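Local coordinates for protein ribosomal RNA methyltransferase, putative (Plasmodium falciparum, PDB 2PLW) that binds S-adenosylmethionine through its FtsJ-like methyltransferase domain and probably methylates ribosomal RNA, perhaps at the 2'-hydroxyl of a uridine, at residues Tyr2-Asn15 with Tyr32-Thr44. Numbering follows the deposited sequence.
With SAM (S-adenosylmethionine), chain C; SO4 (sulfate ion), chain B.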
# COMPACT_ATOMS: atom_id res chain seq x y z
N TYR A 2 10.82 14.75 8.27
CA TYR A 2 10.16 13.40 8.12
C TYR A 2 10.37 12.53 9.35
O TYR A 2 11.45 12.50 9.92
CB TYR A 2 10.74 12.70 6.90
CG TYR A 2 10.46 13.39 5.59
CD1 TYR A 2 9.15 13.71 5.22
CD2 TYR A 2 11.48 13.67 4.69
CE1 TYR A 2 8.88 14.33 4.01
CE2 TYR A 2 11.22 14.29 3.48
CZ TYR A 2 9.93 14.62 3.15
OH TYR A 2 9.69 15.22 1.94
N ARG A 3 9.34 11.78 9.74
CA ARG A 3 9.42 10.86 10.89
C ARG A 3 10.31 9.62 10.66
O ARG A 3 10.66 8.91 11.61
CB ARG A 3 8.01 10.41 11.29
CG ARG A 3 7.12 11.54 11.78
CD ARG A 3 5.70 11.05 11.94
NE ARG A 3 4.87 12.04 12.60
CZ ARG A 3 3.67 11.79 13.11
NH1 ARG A 3 3.14 10.58 13.04
NH2 ARG A 3 3.00 12.78 13.67
N SER A 4 10.62 9.35 9.40
CA SER A 4 11.46 8.21 9.02
C SER A 4 12.14 8.55 7.72
O SER A 4 11.63 9.33 6.92
CB SER A 4 10.61 6.93 8.81
OG SER A 4 11.36 5.92 8.14
N ARG A 5 13.29 7.93 7.49
CA ARG A 5 13.99 8.10 6.22
C ARG A 5 13.30 7.31 5.09
O ARG A 5 13.62 7.48 3.92
CB ARG A 5 15.47 7.74 6.38
CG ARG A 5 16.20 8.75 7.27
CD ARG A 5 17.71 8.55 7.29
NE ARG A 5 18.30 9.45 8.28
CZ ARG A 5 18.45 9.13 9.57
NH1 ARG A 5 18.08 7.93 9.99
NH2 ARG A 5 18.97 10.01 10.43
N ALA A 6 12.34 6.45 5.47
CA ALA A 6 11.48 5.77 4.46
C ALA A 6 10.77 6.76 3.49
O ALA A 6 10.49 6.40 2.33
CB ALA A 6 10.44 4.87 5.15
N ALA A 7 10.51 7.99 3.96
CA ALA A 7 9.96 9.05 3.10
C ALA A 7 10.65 9.12 1.75
O ALA A 7 10.01 9.32 0.74
CB ALA A 7 10.03 10.43 3.80
N TYR A 8 11.98 8.96 1.74
CA TYR A 8 12.72 9.12 0.48
C TYR A 8 12.44 8.02 -0.54
O TYR A 8 12.59 8.26 -1.73
CB TYR A 8 14.22 9.29 0.76
CG TYR A 8 14.43 10.60 1.49
CD1 TYR A 8 14.36 11.81 0.80
CD2 TYR A 8 14.65 10.63 2.87
CE1 TYR A 8 14.53 13.03 1.45
CE2 TYR A 8 14.80 11.84 3.54
CZ TYR A 8 14.74 13.04 2.82
OH TYR A 8 14.91 14.25 3.46
N LYS A 9 12.01 6.84 -0.07
CA LYS A 9 11.55 5.78 -0.98
C LYS A 9 10.26 6.18 -1.68
O LYS A 9 10.08 5.89 -2.84
CB LYS A 9 11.34 4.47 -0.22
CG LYS A 9 12.67 3.91 0.30
CD LYS A 9 12.56 2.48 0.83
CE LYS A 9 11.90 2.45 2.18
NZ LYS A 9 12.40 1.34 3.06
N LEU A 10 9.33 6.82 -0.96
CA LEU A 10 8.09 7.26 -1.62
C LEU A 10 8.34 8.41 -2.58
O LEU A 10 7.80 8.45 -3.68
CB LEU A 10 6.99 7.58 -0.61
CG LEU A 10 5.64 7.90 -1.28
CD1 LEU A 10 5.11 6.73 -2.16
CD2 LEU A 10 4.63 8.23 -0.21
N ILE A 11 9.20 9.34 -2.15
CA ILE A 11 9.62 10.44 -3.05
C ILE A 11 10.19 9.89 -4.38
O ILE A 11 9.84 10.35 -5.46
CB ILE A 11 10.61 11.38 -2.32
CG1 ILE A 11 9.89 12.13 -1.21
CG2 ILE A 11 11.28 12.35 -3.31
CD1 ILE A 11 10.81 12.65 -0.10
N GLU A 12 11.06 8.88 -4.29
CA GLU A 12 11.63 8.24 -5.46
C GLU A 12 10.54 7.60 -6.33
O GLU A 12 10.50 7.78 -7.54
CB GLU A 12 12.67 7.20 -5.02
CG GLU A 12 13.25 6.33 -6.11
CD GLU A 12 14.19 5.25 -5.59
OE1 GLU A 12 14.56 5.28 -4.38
OE2 GLU A 12 14.57 4.37 -6.41
N LEU A 13 9.63 6.86 -5.67
CA LEU A 13 8.55 6.19 -6.37
C LEU A 13 7.66 7.19 -7.13
O LEU A 13 7.35 6.98 -8.30
CB LEU A 13 7.70 5.38 -5.39
CG LEU A 13 8.30 4.03 -4.97
CD1 LEU A 13 7.53 3.52 -3.76
CD2 LEU A 13 8.25 3.04 -6.12
N ASP A 14 7.26 8.26 -6.45
CA ASP A 14 6.36 9.23 -7.05
C ASP A 14 7.08 10.04 -8.13
O ASP A 14 6.49 10.39 -9.14
CB ASP A 14 5.71 10.16 -6.03
CG ASP A 14 4.61 11.02 -6.65
OD1 ASP A 14 3.67 10.45 -7.25
OD2 ASP A 14 4.71 12.26 -6.62
N ASN A 15 8.36 10.31 -7.91
CA ASN A 15 9.17 10.96 -8.95
C ASN A 15 9.23 10.18 -10.27
O ASN A 15 9.23 10.77 -11.36
CB ASN A 15 10.58 11.22 -8.42
CG ASN A 15 10.65 12.43 -7.53
OD1 ASN A 15 9.70 13.23 -7.43
ND2 ASN A 15 11.80 12.60 -6.88
N TYR A 32 3.12 3.37 9.93
CA TYR A 32 3.90 3.79 11.12
C TYR A 32 5.38 3.95 10.78
O TYR A 32 5.95 3.06 10.15
CB TYR A 32 3.76 2.78 12.26
CG TYR A 32 4.51 3.19 13.50
CD1 TYR A 32 3.86 3.80 14.54
CD2 TYR A 32 5.89 2.97 13.60
CE1 TYR A 32 4.56 4.22 15.68
CE2 TYR A 32 6.61 3.38 14.71
CZ TYR A 32 5.93 3.99 15.75
OH TYR A 32 6.62 4.40 16.88
N PRO A 33 6.02 5.03 11.25
CA PRO A 33 5.55 6.13 12.12
C PRO A 33 4.86 7.27 11.40
O PRO A 33 4.35 8.15 12.07
CB PRO A 33 6.86 6.67 12.73
CG PRO A 33 7.84 6.44 11.70
CD PRO A 33 7.46 5.15 10.99
N GLY A 34 4.92 7.28 10.08
CA GLY A 34 4.08 8.19 9.30
C GLY A 34 4.71 9.02 8.21
O GLY A 34 4.05 9.92 7.70
N SER A 35 5.94 8.71 7.80
CA SER A 35 6.61 9.57 6.82
C SER A 35 6.04 9.51 5.41
O SER A 35 6.10 10.51 4.69
CB SER A 35 8.14 9.38 6.82
OG SER A 35 8.52 8.21 6.12
N TRP A 36 5.47 8.38 4.99
CA TRP A 36 4.81 8.33 3.68
C TRP A 36 3.59 9.23 3.72
O TRP A 36 3.28 9.90 2.75
CB TRP A 36 4.43 6.87 3.30
CG TRP A 36 5.59 6.11 2.70
CD1 TRP A 36 6.95 6.35 2.91
CD2 TRP A 36 5.53 5.02 1.75
NE1 TRP A 36 7.71 5.48 2.15
CE2 TRP A 36 6.87 4.66 1.43
CE3 TRP A 36 4.47 4.33 1.14
CZ2 TRP A 36 7.17 3.62 0.55
CZ3 TRP A 36 4.78 3.31 0.23
CH2 TRP A 36 6.12 2.96 -0.05
N CYS A 37 2.89 9.21 4.85
CA CYS A 37 1.75 10.10 5.04
C CYS A 37 2.21 11.56 4.91
O CYS A 37 1.54 12.37 4.28
CB CYS A 37 1.07 9.85 6.37
SG CYS A 37 -0.04 8.39 6.31
N GLN A 38 3.35 11.88 5.52
CA GLN A 38 3.91 13.23 5.39
C GLN A 38 4.26 13.59 3.96
O GLN A 38 3.99 14.70 3.53
CB GLN A 38 5.17 13.37 6.24
CG GLN A 38 4.89 13.26 7.70
CD GLN A 38 6.16 13.32 8.48
OE1 GLN A 38 6.94 12.37 8.46
NE2 GLN A 38 6.37 14.43 9.18
N VAL A 39 4.87 12.65 3.22
CA VAL A 39 5.22 12.90 1.81
C VAL A 39 3.95 13.12 0.98
O VAL A 39 3.88 14.03 0.15
CB VAL A 39 6.02 11.70 1.21
CG1 VAL A 39 6.09 11.80 -0.31
CG2 VAL A 39 7.42 11.64 1.82
N ILE A 40 2.94 12.29 1.23
CA ILE A 40 1.67 12.42 0.54
C ILE A 40 1.04 13.79 0.79
O ILE A 40 0.54 14.43 -0.15
CB ILE A 40 0.68 11.27 0.90
CG1 ILE A 40 1.24 9.91 0.44
CG2 ILE A 40 -0.69 11.52 0.23
CD1 ILE A 40 0.56 8.70 1.17
N LEU A 41 1.11 14.25 2.03
CA LEU A 41 0.65 15.61 2.37
C LEU A 41 1.40 16.69 1.59
O LEU A 41 0.77 17.56 1.01
CB LEU A 41 0.73 15.87 3.88
CG LEU A 41 -0.33 15.28 4.79
CD1 LEU A 41 0.14 15.41 6.23
CD2 LEU A 41 -1.69 15.98 4.64
N GLU A 42 2.73 16.61 1.55
CA GLU A 42 3.56 17.58 0.82
C GLU A 42 3.25 17.66 -0.66
O GLU A 42 3.17 18.76 -1.24
CB GLU A 42 5.03 17.19 0.93
CG GLU A 42 5.64 17.45 2.25
CD GLU A 42 7.04 16.90 2.35
OE1 GLU A 42 7.46 16.09 1.47
OE2 GLU A 42 7.73 17.27 3.32
N ARG A 43 3.11 16.50 -1.28
CA ARG A 43 2.95 16.41 -2.71
C ARG A 43 1.52 16.74 -3.14
O ARG A 43 1.27 17.00 -4.31
CB ARG A 43 3.39 15.05 -3.20
CG ARG A 43 4.85 14.82 -2.88
CD ARG A 43 5.52 14.00 -3.91
NE ARG A 43 6.93 14.33 -3.96
CZ ARG A 43 7.71 14.13 -5.01
NH1 ARG A 43 7.24 13.55 -6.10
NH2 ARG A 43 8.99 14.46 -4.94
N THR A 44 0.60 16.74 -2.18
CA THR A 44 -0.78 17.09 -2.51
C THR A 44 -1.18 18.39 -1.79
O THR A 44 -2.35 18.62 -1.56
CB THR A 44 -1.76 15.93 -2.17
OG1 THR A 44 -1.70 15.63 -0.78
CG2 THR A 44 -1.43 14.65 -2.95
N SAM C . 6.19 3.75 5.29
CA SAM C . 6.35 4.00 6.76
C SAM C . 6.81 5.43 7.05
O SAM C . 7.28 6.10 6.13
OXT SAM C . 6.70 5.96 8.17
CB SAM C . 7.33 2.98 7.35
CG SAM C . 6.66 1.61 7.35
SD SAM C . 7.46 0.35 8.36
CE SAM C . 8.93 0.10 7.34
C5' SAM C . 6.49 -1.13 7.99
C4' SAM C . 5.19 -1.14 8.79
O4' SAM C . 4.37 -2.19 8.28
C3' SAM C . 5.34 -1.39 10.31
O3' SAM C . 4.98 -0.24 11.05
C2' SAM C . 4.38 -2.56 10.59
O2' SAM C . 3.61 -2.47 11.79
C1' SAM C . 3.49 -2.54 9.36
N9 SAM C . 2.80 -3.79 9.05
C8 SAM C . 3.33 -5.05 8.86
N7 SAM C . 2.32 -5.90 8.55
C5 SAM C . 1.17 -5.18 8.53
C6 SAM C . -0.16 -5.52 8.27
N6 SAM C . -0.51 -6.76 7.96
N1 SAM C . -1.14 -4.56 8.31
C2 SAM C . -0.83 -3.24 8.62
N3 SAM C . 0.48 -2.90 8.87
C4 SAM C . 1.45 -3.86 8.84
S SO4 B . 14.35 15.22 6.87
O1 SO4 B . 14.58 13.90 6.27
O2 SO4 B . 15.29 16.15 6.25
O3 SO4 B . 12.98 15.68 6.65
O4 SO4 B . 14.53 15.13 8.31
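Helices 7-15 and 35-43 cross at -42°, their axes approaching to 8.6 Å, and the nearest CA atoms are those of Ala7 and Ser35, near the start of each helix. In this Rossmann-like class I methyltransferase fold, helix 35-43 follows the glycine-containing loop after strand 24-29, and the contact builds the carboxylate end of the S-adenosylmethionine pocket. Gly34, at the N-cap, and Ser35 both give backbone N-H groups to SAM OXT.

Trp36 is the knob, seated among Ala7, Lys9, Leu10 and Leu13. Leu10 CB lies over its five-membered ring, a CH-pi contact 3.5 Å from the centroid, and the amino nitrogen of SAM lies over the opposite face, toward its rim. Trp36 NE1 donates in the ring plane to Ala6 O at 2.9 Å, from above the Ala6 carbonyl plane; Lys9 N reaches that oxygen from the other face of the carbonyl. Further along helix 35-43, Leu10 CD2 rests on Val39 CG1 and Ile40 CG1, and, back toward the start of the other helix, Val39 CG2 presses tightly on Ala7 CB (3.5 Å).

Polar grips close both ends. Arg3 N points at a lone pair of Gln38 OE1 (2.8 Å, 166°). With its chain extended, Arg3 carries NH1 to Pro33 O, the guanidinium also bonding Asp60 O and Pro61 O. At the far end Arg43, bent at chi2 (-147°), bridges to Asp14 OD2 through NH1 (2.9 Å), meeting the carboxylate on its anti side, and grips Asn15 OD1 end-on with NH1 and NH2, in the plane of the guanidinium, at 2.8 and 2.9 Å.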